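PDB 3U52: phenol hydroxylase component phL, which probably serves as the smaller (beta-type) subunit of a multicomponent bacterial phenol hydroxylase, in which a partner chain carries the diiron centre that oxidises phenol. Local coordinates for residues T97-C102 and S168-M173; G132-N137 and T156-L161; D223-P228 and D308-A313. One frame throughout, in Å; residues are numbered along the deposited sequence.

Interaction 1 (T97-C102 and S168-M173); sequences TSFGFC and SRIALM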
ATOM      1  N   THR D  97      13.071  21.368  -4.762  1.00 22.98           N
ATOM      2  CA  THR D  97      12.492  22.597  -4.225  1.00 24.60           C
ATOM      3  C   THR D  97      13.548  23.709  -4.098  1.00 23.66           C
ATOM      4  O   THR D  97      13.253  24.851  -4.390  1.00 22.90           O
ATOM      5  CB  THR D  97      11.809  22.248  -2.884  1.00 24.25           C
ATOM      6  OG1 THR D  97      10.513  21.731  -3.223  1.00 30.15           O
ATOM      7  CG2 THR D  97      11.645  23.436  -2.031  1.00 29.44           C
ATOM      8  N   SER D  98      14.777  23.352  -3.713  1.00 23.21           N
ATOM      9  CA  SER D  98      15.883  24.344  -3.659  1.00 23.49           C
ATOM     10  C   SER D  98      16.271  24.855  -5.036  1.00 23.44           C
ATOM     11  O   SER D  98      16.525  26.026  -5.196  1.00 22.31           O
ATOM     12  CB  SER D  98      17.080  23.783  -2.931  1.00 23.19           C
ATOM     13  OG  SER D  98      16.678  23.488  -1.620  1.00 26.87           O
ATOM     14  N   PHE D  99      16.314  23.958  -6.030  1.00 24.71           N
ATOM     15  CA  PHE D  99      16.497  24.355  -7.444  1.00 24.96           C
ATOM     16  C   PHE D  99      15.407  25.285  -7.974  1.00 25.07           C
ATOM     17  O   PHE D  99      15.705  26.270  -8.643  1.00 24.81           O
ATOM     18  CB  PHE D  99      16.703  23.106  -8.372  1.00 24.83           C
ATOM     19  CG  PHE D  99      18.125  22.666  -8.448  1.00 26.07           C
ATOM     20  CD1 PHE D  99      18.681  21.893  -7.442  1.00 23.79           C
ATOM     21  CD2 PHE D  99      18.937  23.114  -9.493  1.00 26.75           C
ATOM     22  CE1 PHE D  99      20.025  21.527  -7.473  1.00 30.43           C
ATOM     23  CE2 PHE D  99      20.290  22.771  -9.531  1.00 28.78           C
ATOM     24  CZ  PHE D  99      20.838  21.980  -8.531  1.00 26.13           C
ATOM     25  N   GLY D 100      14.148  24.973  -7.695  1.00 25.93           N
ATOM     26  CA  GLY D 100      13.034  25.833  -8.125  1.00 25.84           C
ATOM     27  C   GLY D 100      13.103  27.228  -7.505  1.00 25.17           C
ATOM     28  O   GLY D 100      12.855  28.201  -8.177  1.00 24.82           O
ATOM     29  N   PHE D 101      13.438  27.295  -6.224  1.00 24.81           N
ATOM     30  CA  PHE D 101      13.624  28.540  -5.469  1.00 25.49           C
ATOM     31  C   PHE D 101      14.759  29.418  -6.051  1.00 26.71           C
ATOM     32  O   PHE D 101      14.594  30.607  -6.207  1.00 26.21           O
ATOM     33  CB  PHE D 101      13.922  28.128  -4.038  1.00 25.72           C
ATOM     34  CG  PHE D 101      14.067  29.248  -3.066  1.00 26.36           C
ATOM     35  CD1 PHE D 101      12.945  29.761  -2.393  1.00 24.11           C
ATOM     36  CD2 PHE D 101      15.324  29.732  -2.735  1.00 26.88           C
ATOM     37  CE1 PHE D 101      13.093  30.763  -1.433  1.00 27.37           C
ATOM     38  CE2 PHE D 101      15.478  30.740  -1.792  1.00 28.53           C
ATOM     39  CZ  PHE D 101      14.372  31.244  -1.131  1.00 27.17           C
ATOM     40  N   CYS D 102      15.909  28.825  -6.382  1.00 28.16           N
ATOM     41  CA  CYS D 102      17.027  29.588  -6.947  1.00 30.62           C
ATOM     42  C   CYS D 102      16.686  30.067  -8.362  1.00 30.96           C
ATOM     43  O   CYS D 102      16.999  31.191  -8.729  1.00 30.67           O
ATOM     44  CB  CYS D 102      18.317  28.770  -6.930  1.00 31.22           C
ATOM     45  SG  CYS D 102      18.916  28.388  -5.251  1.00 38.56           S
ATOM     46  N   SER D 168      25.280  19.823 -13.474  1.00 21.31           N
ATOM     47  CA  SER D 168      24.772  20.264 -14.770  1.00 22.44           C
ATOM     48  C   SER D 168      23.677  21.336 -14.714  1.00 23.87           C
ATOM     49  O   SER D 168      23.687  22.325 -15.477  1.00 23.79           O
ATOM     50  CB  SER D 168      24.248  19.076 -15.543  1.00 21.78           C
ATOM     51  OG  SER D 168      25.288  18.145 -15.717  1.00 23.56           O
ATOM     52  N   ARG D 169      22.689  21.126 -13.843  1.00 24.53           N
ATOM     53  CA  ARG D 169      21.573  22.044 -13.755  1.00 25.27           C
ATOM     54  C   ARG D 169      21.941  23.409 -13.209  1.00 24.58           C
ATOM     55  O   ARG D 169      21.313  24.408 -13.536  1.00 23.54           O
ATOM     56  CB  ARG D 169      20.481  21.436 -12.886  1.00 26.01           C
ATOM     57  CG  ARG D 169      19.676  20.400 -13.662  1.00 31.18           C
ATOM     58  CD  ARG D 169      18.272  20.550 -13.194  1.00 38.28           C
ATOM     59  NE  ARG D 169      17.952  19.417 -12.399  1.00 36.76           N
ATOM     60  CZ  ARG D 169      17.020  19.360 -11.460  1.00 37.06           C
ATOM     61  NH1 ARG D 169      16.305  20.425 -11.081  1.00 33.69           N
ATOM     62  NH2 ARG D 169      16.859  18.193 -10.875  1.00 32.67           N
ATOM     63  N   ILE D 170      22.942  23.456 -12.365  1.00 24.83           N
ATOM     64  CA  ILE D 170      23.465  24.746 -11.921  1.00 25.84           C
ATOM     65  C   ILE D 170      23.913  25.543 -13.148  1.00 26.16           C
ATOM     66  O   ILE D 170      23.599  26.732 -13.286  1.00 27.52           O
ATOM     67  CB  ILE D 170      24.659  24.539 -10.981  1.00 25.80           C
ATOM     68  CG1 ILE D 170      24.169  23.947  -9.644  1.00 25.76           C
ATOM     69  CG2 ILE D 170      25.430  25.844 -10.828  1.00 26.52           C
ATOM     70  CD1 ILE D 170      25.252  23.758  -8.631  1.00 21.80           C
ATOM     71  N   ALA D 171      24.618  24.888 -14.068  1.00 25.79           N
ATOM     72  CA  ALA D 171      25.074  25.575 -15.269  1.00 25.45           C
ATOM     73  C   ALA D 171      23.903  25.986 -16.119  1.00 25.71           C
ATOM     74  O   ALA D 171      23.900  27.101 -16.660  1.00 25.47           O
ATOM     75  CB  ALA D 171      26.018  24.715 -16.043  1.00 25.38           C
ATOM     76  N   LEU D 172      22.896  25.106 -16.233  1.00 25.46           N
ATOM     77  CA  LEU D 172      21.692  25.411 -16.979  1.00 26.73           C
ATOM     78  C   LEU D 172      20.922  26.568 -16.365  1.00 28.13           C
ATOM     79  O   LEU D 172      20.265  27.334 -17.079  1.00 27.95           O
ATOM     80  CB  LEU D 172      20.786  24.177 -17.105  1.00 26.55           C
ATOM     81  CG  LEU D 172      21.336  23.165 -18.106  1.00 28.16           C
ATOM     82  CD1 LEU D 172      20.477  21.894 -18.171  1.00 31.32           C
ATOM     83  CD2 LEU D 172      21.494  23.785 -19.532  1.00 31.03           C
ATOM     84  N   MET D 173      20.994  26.684 -15.047  1.00 28.94           N
ATOM     85  CA  MET D 173      20.377  27.796 -14.377  1.00 30.76           C
ATOM     86  C   MET D 173      21.097  29.060 -14.800  1.00 31.19           C
ATOM     87  O   MET D 173      20.457  30.030 -15.134  1.00 32.07           O
ATOM     88  CB  MET D 173      20.459  27.631 -12.855  1.00 30.86           C
ATOM     89  CG  MET D 173      19.388  28.413 -12.176  1.00 35.19           C
ATOM     90  SD  MET D 173      19.369  28.212 -10.408  1.00 44.50           S
ATOM     91  CE  MET D 173      19.136  26.439 -10.257  1.00 34.73           C
TER
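Phe99 reaches from helix 81-105 to helix 147-175 and meets Arg169, Ile170 and Met173. The two helices run nearly parallel in the all-helical bundle, which is consistent with the ferritin-like fold of this hydroxylase family. Here the axes of the two segments cross at -16° and come no closer than 11.3 Å, so side chains fill the space between the backbones. Arg169 comes first and makes a cation-pi contact. Its CZ lies over the face of the Phe99 ring, 4.9 Å from the centroid. The guanidinium is tilted, its plane 45° from the ring's. Arg169 CB lies 3.6 Å from Phe99 CE2, and NH1 reaches the CB end of the phenylalanine. Bends at chi2 and chi3 turn the chain back over the ring. Its NH2 makes a salt bridge with Glu96, one turn before Phe99, which may hold it there. The backbone N of Ile170 sits at the ring edge, in plane, 3.9 Å from Phe99 CE2. Its CG1 packs 4.0 Å from Phe99 CZ. Nearby, Tyr166 meets the same ring with its own. Met173 follows one turn on. Its CG is anti to the backbone N (chi1 -156°), and the chain runs extended until chi3 bends it. That bend sets the methyl CE 3.4 Å from Phe99 CD2. The sulfur packs on the next turn of helix 81-105, with Met173 SD 3.7 Å from Cys102 CB.

Interaction 2 (G132-N137 and T156-L161); sequences GANMNN and TGMDRL
Gly157 O is gripped by two donors, the side-chain amide of Asn134 across the contact and Leu161 N of its own helix. The two reach the carbonyl from opposite faces of its plane. The bond from Asn134 ND2 to Gly157 O is 2.9 Å long and nearly straight, at 172°. The donor stands well above the carbonyl plane, 65° out of it, while the oxygen lies in the amide plane of the asparagine. Asn134 carries its CG anti to the backbone N (chi1 165°), and this swings the amide over to the neighbouring helix. The same ND2 is also hydrogen-bonded to a polar side chain of another protein's chain, and the methyl of Met158 lies beside it.

Helix 126-143 and helix 147-175 form an antiparallel helical hairpin with a short connection. They come very close here, with the axes of the two segments 7.8 Å apart. Gly157 has no side chain, and Asn137 CB packs directly on its backbone, 3.7 Å from Gly157 CA. Asn137 also lays its amide against a threonine methyl, with ND2 3.4 Å from Thr156 CG2. That ND2 has its hydrogen bond with Asn219.

Arg160 folds its chain at chi2 and chi3 and brings its guanidinium over Ala133. The methyl sits above the centre of one face, with Ala133 CB 3.5 Å from Arg160 CZ. NE and NH1 make salt bridges with Glu130 and Asp223 respectively. Two carboxylates therefore pair with this buried cation and would be expected to offset its charge. The contact thus joins close backbone packing to a buried polar network that continues into helix 211-240 and the partner protein.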
ATOM      1  N   GLY D 132      32.936   9.777 -14.538  1.00 23.62           N
ATOM      2  CA  GLY D 132      33.977   8.761 -14.270  1.00 22.23           C
ATOM      3  C   GLY D 132      33.596   7.819 -13.136  1.00 22.52           C
ATOM      4  O   GLY D 132      33.737   6.590 -13.277  1.00 21.16           O
ATOM      5  N   ALA D 133      33.116   8.380 -12.011  1.00 21.31           N
ATOM      6  CA  ALA D 133      32.728   7.584 -10.819  1.00 21.48           C
ATOM      7  C   ALA D 133      31.481   6.727 -11.071  1.00 20.82           C
ATOM      8  O   ALA D 133      31.408   5.602 -10.604  1.00 22.56           O
ATOM      9  CB  ALA D 133      32.486   8.482  -9.606  1.00 21.63           C
ATOM     10  N   ASN D 134      30.504   7.259 -11.800  1.00 21.02           N
ATOM     11  CA  ASN D 134      29.415   6.412 -12.305  1.00 21.35           C
ATOM     12  C   ASN D 134      29.971   5.206 -13.090  1.00 20.55           C
ATOM     13  O   ASN D 134      29.594   4.066 -12.826  1.00 20.29           O
ATOM     14  CB  ASN D 134      28.426   7.242 -13.155  1.00 20.90           C
ATOM     15  CG  ASN D 134      27.496   6.405 -13.989  1.00 23.92           C
ATOM     16  OD1 ASN D 134      27.702   6.265 -15.196  1.00 24.89           O
ATOM     17  ND2 ASN D 134      26.438   5.855 -13.364  1.00 24.40           N
ATOM     18  N   MET D 135      30.881   5.454 -14.040  1.00 21.00           N
ATOM     19  CA  MET D 135      31.390   4.368 -14.889  1.00 21.73           C
ATOM     20  C   MET D 135      32.197   3.336 -14.067  1.00 21.46           C
ATOM     21  O   MET D 135      32.050   2.105 -14.263  1.00 22.36           O
ATOM     22  CB  MET D 135      32.207   4.912 -16.062  1.00 21.32           C
ATOM     23  CG  MET D 135      31.418   5.811 -17.018  1.00 27.80           C
ATOM     24  SD  MET D 135      32.559   6.424 -18.250  1.00 32.58           S
ATOM     25  CE  MET D 135      32.886   4.881 -19.138  1.00 27.51           C
ATOM     26  N   ASN D 136      33.010   3.825 -13.128  1.00 20.07           N
ATOM     27  CA  ASN D 136      33.825   2.922 -12.281  1.00 18.99           C
ATOM     28  C   ASN D 136      32.996   2.034 -11.373  1.00 19.06           C
ATOM     29  O   ASN D 136      33.299   0.864 -11.186  1.00 17.66           O
ATOM     30  CB  ASN D 136      34.819   3.721 -11.452  1.00 18.77           C
ATOM     31  CG  ASN D 136      35.900   4.356 -12.302  1.00 20.96           C
ATOM     32  OD1 ASN D 136      36.506   5.376 -11.932  1.00 22.76           O
ATOM     33  ND2 ASN D 136      36.129   3.768 -13.464  1.00 18.72           N
ATOM     34  N   ASN D 137      31.910   2.595 -10.841  1.00 18.55           N
ATOM     35  CA  ASN D 137      31.001   1.819 -10.005  1.00 18.31           C
ATOM     36  C   ASN D 137      30.118   0.872 -10.778  1.00 18.18           C
ATOM     37  O   ASN D 137      29.787  -0.179 -10.234  1.00 19.13           O
ATOM     38  CB  ASN D 137      30.173   2.780  -9.102  1.00 17.29           C
ATOM     39  CG  ASN D 137      31.033   3.361  -7.973  1.00 17.77           C
ATOM     40  OD1 ASN D 137      31.306   4.596  -7.886  1.00 21.05           O
ATOM     41  ND2 ASN D 137      31.465   2.476  -7.103  1.00 17.22           N
ATOM     42  N   THR D 156      25.574   3.470  -5.513  1.00 20.01           N
ATOM     43  CA  THR D 156      26.495   4.612  -5.502  1.00 19.71           C
ATOM     44  C   THR D 156      26.764   5.164  -6.930  1.00 19.47           C
ATOM     45  O   THR D 156      26.831   6.388  -7.118  1.00 19.14           O
ATOM     46  CB  THR D 156      27.762   4.342  -4.608  1.00 19.04           C
ATOM     47  OG1 THR D 156      28.249   5.597  -4.066  1.00 21.24           O
ATOM     48  CG2 THR D 156      28.841   3.698  -5.375  1.00 20.77           C
ATOM     49  N   GLY D 157      26.876   4.290  -7.929  1.00 18.40           N
ATOM     50  CA  GLY D 157      27.064   4.746  -9.324  1.00 18.56           C
ATOM     51  C   GLY D 157      25.868   5.530  -9.841  1.00 20.41           C
ATOM     52  O   GLY D 157      26.024   6.522 -10.565  1.00 20.93           O
ATOM     53  N   MET D 158      24.664   5.095  -9.481  1.00 19.45           N
ATOM     54  CA  MET D 158      23.472   5.848  -9.838  1.00 21.03           C
ATOM     55  C   MET D 158      23.389   7.200  -9.092  1.00 19.23           C
ATOM     56  O   MET D 158      23.028   8.196  -9.694  1.00 19.09           O
ATOM     57  CB  MET D 158      22.200   4.986  -9.679  1.00 20.92           C
ATOM     58  CG  MET D 158      22.123   3.758 -10.666  1.00 28.58           C
ATOM     59  SD  MET D 158      22.847   4.046 -12.336  1.00 38.83           S
ATOM     60  CE  MET D 158      24.466   3.168 -12.251  1.00 44.67           C
ATOM     61  N   ASP D 159      23.791   7.239  -7.827  1.00 19.51           N
ATOM     62  CA  ASP D 159      23.924   8.505  -7.069  1.00 19.26           C
ATOM     63  C   ASP D 159      24.898   9.460  -7.773  1.00 20.22           C
ATOM     64  O   ASP D 159      24.644  10.642  -7.847  1.00 19.65           O
ATOM     65  CB  ASP D 159      24.514   8.216  -5.701  1.00 19.27           C
ATOM     66  CG  ASP D 159      23.570   7.424  -4.790  1.00 20.35           C
ATOM     67  OD1 ASP D 159      22.354   7.395  -5.063  1.00 19.93           O
ATOM     68  OD2 ASP D 159      24.063   6.819  -3.805  1.00 20.46           O
ATOM     69  N   ARG D 160      26.014   8.930  -8.294  1.00 21.41           N
ATOM     70  CA  ARG D 160      27.032   9.788  -8.960  1.00 21.38           C
ATOM     71  C   ARG D 160      26.464  10.421 -10.210  1.00 21.27           C
ATOM     72  O   ARG D 160      26.748  11.582 -10.483  1.00 22.12           O
ATOM     73  CB  ARG D 160      28.359   9.040  -9.297  1.00 21.81           C
ATOM     74  CG  ARG D 160      28.974   8.219  -8.200  1.00 24.12           C
ATOM     75  CD  ARG D 160      29.123   8.992  -6.868  1.00 27.63           C
ATOM     76  NE  ARG D 160      30.184   9.995  -6.896  1.00 31.63           N
ATOM     77  CZ  ARG D 160      31.446   9.789  -6.520  1.00 32.18           C
ATOM     78  NH1 ARG D 160      31.834   8.606  -6.037  1.00 29.90           N
ATOM     79  NH2 ARG D 160      32.320  10.786  -6.620  1.00 33.05           N
ATOM     80  N   LEU D 161      25.676   9.674 -10.968  1.00 21.42           N
ATOM     81  CA  LEU D 161      24.988  10.220 -12.126  1.00 21.92           C
ATOM     82  C   LEU D 161      23.982  11.311 -11.709  1.00 21.46           C
ATOM     83  O   LEU D 161      23.949  12.353 -12.327  1.00 20.71           O
ATOM     84  CB  LEU D 161      24.247   9.122 -12.859  1.00 22.06           C
ATOM     85  CG  LEU D 161      23.376   9.599 -14.005  1.00 26.70           C
ATOM     86  CD1 LEU D 161      24.310  10.208 -15.108  1.00 26.21           C
ATOM     87  CD2 LEU D 161      22.457   8.474 -14.539  1.00 26.65           C
TER

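Interaction 3 (D223-P228 and D308-A313); sequences DGMMYP and DGLNEA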
ATOM      1  N   ASP D 223      37.220  10.397  -3.592  1.00 26.85           N
ATOM      2  CA  ASP D 223      36.042  10.967  -2.932  1.00 27.44           C
ATOM      3  C   ASP D 223      36.359  11.461  -1.525  1.00 26.82           C
ATOM      4  O   ASP D 223      35.822  12.474  -1.104  1.00 26.54           O
ATOM      5  CB  ASP D 223      34.899   9.935  -2.880  1.00 28.16           C
ATOM      6  CG  ASP D 223      34.324   9.607  -4.278  1.00 33.02           C
ATOM      7  OD1 ASP D 223      34.763  10.176  -5.320  1.00 37.45           O
ATOM      8  OD2 ASP D 223      33.424   8.729  -4.353  1.00 36.70           O
ATOM      9  N   GLY D 224      37.220  10.748  -0.802  1.00 26.35           N
ATOM     10  CA  GLY D 224      37.506  11.079   0.575  1.00 27.02           C
ATOM     11  C   GLY D 224      38.368  12.311   0.779  1.00 27.55           C
ATOM     12  O   GLY D 224      38.553  12.776   1.918  1.00 28.57           O
ATOM     13  N   MET D 225      38.914  12.838  -0.310  1.00 27.42           N
ATOM     14  CA  MET D 225      39.631  14.104  -0.277  1.00 28.01           C
ATOM     15  C   MET D 225      38.820  15.128  -1.031  1.00 27.62           C
ATOM     16  O   MET D 225      38.675  16.261  -0.559  1.00 28.01           O
ATOM     17  CB  MET D 225      41.015  13.953  -0.944  1.00 29.09           C
ATOM     18  CG  MET D 225      42.164  13.683   0.036  1.00 32.82           C
ATOM     19  SD  MET D 225      43.766  13.708  -0.817  1.00 42.74           S
ATOM     20  CE  MET D 225      43.772  12.069  -1.553  1.00 36.21           C
ATOM     21  N   MET D 226      38.267  14.732  -2.188  1.00 26.83           N
ATOM     22  CA  MET D 226      37.496  15.662  -3.031  1.00 27.22           C
ATOM     23  C   MET D 226      36.244  16.272  -2.383  1.00 26.26           C
ATOM     24  O   MET D 226      36.019  17.487  -2.466  1.00 24.69           O
ATOM     25  CB  MET D 226      37.086  14.997  -4.341  1.00 27.19           C
ATOM     26  CG  MET D 226      36.264  15.904  -5.235  1.00 30.30           C
ATOM     27  SD  MET D 226      36.063  15.175  -6.852  1.00 36.86           S
ATOM     28  CE  MET D 226      34.901  13.853  -6.419  1.00 31.62           C
ATOM     29  N   TYR D 227      35.400  15.412  -1.821  1.00 25.89           N
ATOM     30  CA  TYR D 227      34.156  15.873  -1.228  1.00 27.00           C
ATOM     31  C   TYR D 227      34.388  16.866  -0.085  1.00 26.54           C
ATOM     32  O   TYR D 227      33.785  17.913  -0.097  1.00 27.25           O
ATOM     33  CB  TYR D 227      33.253  14.678  -0.849  1.00 27.25           C
ATOM     34  CG  TYR D 227      32.391  14.315  -2.018  1.00 27.63           C
ATOM     35  CD1 TYR D 227      32.906  13.593  -3.073  1.00 26.01           C
ATOM     36  CD2 TYR D 227      31.066  14.789  -2.104  1.00 31.04           C
ATOM     37  CE1 TYR D 227      32.133  13.289  -4.176  1.00 30.25           C
ATOM     38  CE2 TYR D 227      30.267  14.498  -3.206  1.00 30.04           C
ATOM     39  CZ  TYR D 227      30.815  13.758  -4.228  1.00 30.64           C
ATOM     40  OH  TYR D 227      30.041  13.458  -5.302  1.00 34.94           O
ATOM     41  N   PRO D 228      35.264  16.536   0.903  1.00 27.01           N
ATOM     42  CA  PRO D 228      35.560  17.593   1.903  1.00 27.42           C
ATOM     43  C   PRO D 228      36.133  18.876   1.298  1.00 28.05           C
ATOM     44  O   PRO D 228      35.676  19.956   1.652  1.00 28.17           O
ATOM     45  CB  PRO D 228      36.562  16.921   2.859  1.00 27.08           C
ATOM     46  CG  PRO D 228      36.226  15.369   2.714  1.00 26.36           C
ATOM     47  CD  PRO D 228      35.977  15.267   1.216  1.00 25.54           C
ATOM     48  N   ASP D 308      46.209  24.888   1.890  1.00 42.46           N
ATOM     49  CA  ASP D 308      45.966  24.456   3.270  1.00 42.73           C
ATOM     50  C   ASP D 308      44.629  23.747   3.445  1.00 41.58           C
ATOM     51  O   ASP D 308      44.504  22.884   4.305  1.00 41.96           O
ATOM     52  CB  ASP D 308      46.037  25.653   4.207  1.00 44.02           C
ATOM     53  CG  ASP D 308      47.358  26.417   4.065  1.00 48.64           C
ATOM     54  OD1 ASP D 308      48.411  25.895   4.539  1.00 51.10           O
ATOM     55  OD2 ASP D 308      47.336  27.523   3.451  1.00 53.68           O
ATOM     56  N   GLY D 309      43.642  24.136   2.631  1.00 39.88           N
ATOM     57  CA  GLY D 309      42.357  23.469   2.570  1.00 37.99           C
ATOM     58  C   GLY D 309      42.524  22.031   2.109  1.00 36.66           C
ATOM     59  O   GLY D 309      41.961  21.123   2.717  1.00 36.33           O
ATOM     60  N   LEU D 310      43.320  21.823   1.048  1.00 35.73           N
ATOM     61  CA  LEU D 310      43.671  20.459   0.586  1.00 35.48           C
ATOM     62  C   LEU D 310      44.519  19.663   1.601  1.00 35.25           C
ATOM     63  O   LEU D 310      44.332  18.449   1.772  1.00 34.52           O
ATOM     64  CB  LEU D 310      44.328  20.454  -0.812  1.00 34.79           C
ATOM     65  CG  LEU D 310      44.620  19.051  -1.382  1.00 35.78           C
ATOM     66  CD1 LEU D 310      43.389  18.087  -1.386  1.00 37.06           C
ATOM     67  CD2 LEU D 310      45.226  19.130  -2.773  1.00 37.01           C
ATOM     68  N   ASN D 311      45.438  20.340   2.288  1.00 35.66           N
ATOM     69  CA  ASN D 311      46.285  19.640   3.262  1.00 35.81           C
ATOM     70  C   ASN D 311      45.477  19.129   4.421  1.00 35.80           C
ATOM     71  O   ASN D 311      45.729  18.038   4.913  1.00 36.07           O
ATOM     72  CB  ASN D 311      47.458  20.515   3.705  1.00 36.65           C
ATOM     73  CG  ASN D 311      48.455  20.748   2.567  1.00 38.46           C
ATOM     74  OD1 ASN D 311      48.574  19.921   1.638  1.00 41.25           O
ATOM     75  ND2 ASN D 311      49.147  21.881   2.605  1.00 38.10           N
ATOM     76  N   GLU D 312      44.476  19.896   4.828  1.00 36.12           N
ATOM     77  CA  GLU D 312      43.545  19.441   5.876  1.00 37.21           C
ATOM     78  C   GLU D 312      42.655  18.270   5.437  1.00 36.25           C
ATOM     79  O   GLU D 312      42.300  17.430   6.248  1.00 35.01           O
ATOM     80  CB  GLU D 312      42.645  20.578   6.323  1.00 37.52           C
ATOM     81  CG  GLU D 312      43.377  21.734   6.959  1.00 42.57           C
ATOM     82  CD  GLU D 312      42.423  22.840   7.328  1.00 49.00           C
ATOM     83  OE1 GLU D 312      41.439  23.004   6.581  1.00 49.37           O
ATOM     84  OE2 GLU D 312      42.635  23.521   8.370  1.00 51.50           O
ATOM     85  N   ALA D 313      42.280  18.242   4.158  1.00 36.21           N
ATOM     86  CA  ALA D 313      41.436  17.162   3.651  1.00 35.99           C
ATOM     87  C   ALA D 313      42.269  15.894   3.597  1.00 36.04           C
ATOM     88  O   ALA D 313      41.772  14.801   3.922  1.00 36.04           O
ATOM     89  CB  ALA D 313      40.829  17.508   2.284  1.00 35.92           C
TER
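Met225 and Ala313 bring helix 211-240 and helix 307-322 together, and their CA atoms are 5.3 Å apart. The segment axes approach to 9.2 Å and run at 137° to each other. The contact is small and has no hydrogen bond; apolar groups pack on each other and on backbone carbonyls. The Ala313 methyl points at the other helix and packs 3.8 Å from Met225 O. The same methyl also meets the proline ring, with Pro228 CB 4.3 Å from Ala313 CB. Met225 has an unusual first torsion (chi1 -96°). Its CG passes alongside the end of the opposing segment, 4.1 Å from Ala313 O. The chain then runs extended through chi2 to SD and bends at chi3, which turns CE away from residues 308-313. Leu310, with its CG anti to the backbone N (chi1 -176°), sets CD1 4.4 Å from Met225 SD. The helix is kinked here: the N atoms of Met225 and Pro228 make no bond to the preceding turn, and a proline N has no hydrogen to give. Tyr227 belongs to the xenon pocket, and the Pro228 side chain is about 5 Å from a bound xenon. Met225 also packs on Leu317, further along helix 307-322, and on Ala293 and Leu297, while Leu310 packs on Tyr294 and Ala301. Helix 276-302 thus touches side chains from both helices, while Tyr227 and Met226 contact helix 147-175.

Overall arrangement
All three contacts are buried, but at different distances from the chain centre. Interaction 2 is about 7 Å from it, interaction 3 about 15 Å and interaction 1 about 22 Å, centre to centre. Interactions 1 and 2 share helix 147-175, and interaction 2 is nested inside the loop closed by interaction 1. Interaction 3 touches interaction 2 through the Arg160-Asp223 salt bridge. The contact nearest the centre is the most polar and has the closest helices. Interaction 1 relies on an aromatic ring between widely spaced helices, interaction 3 on loose apolar packing. A chain of another protein reaches interactions 1 and 2, and a second copy of this protein reaches interaction 1; no other chain touches interaction 3.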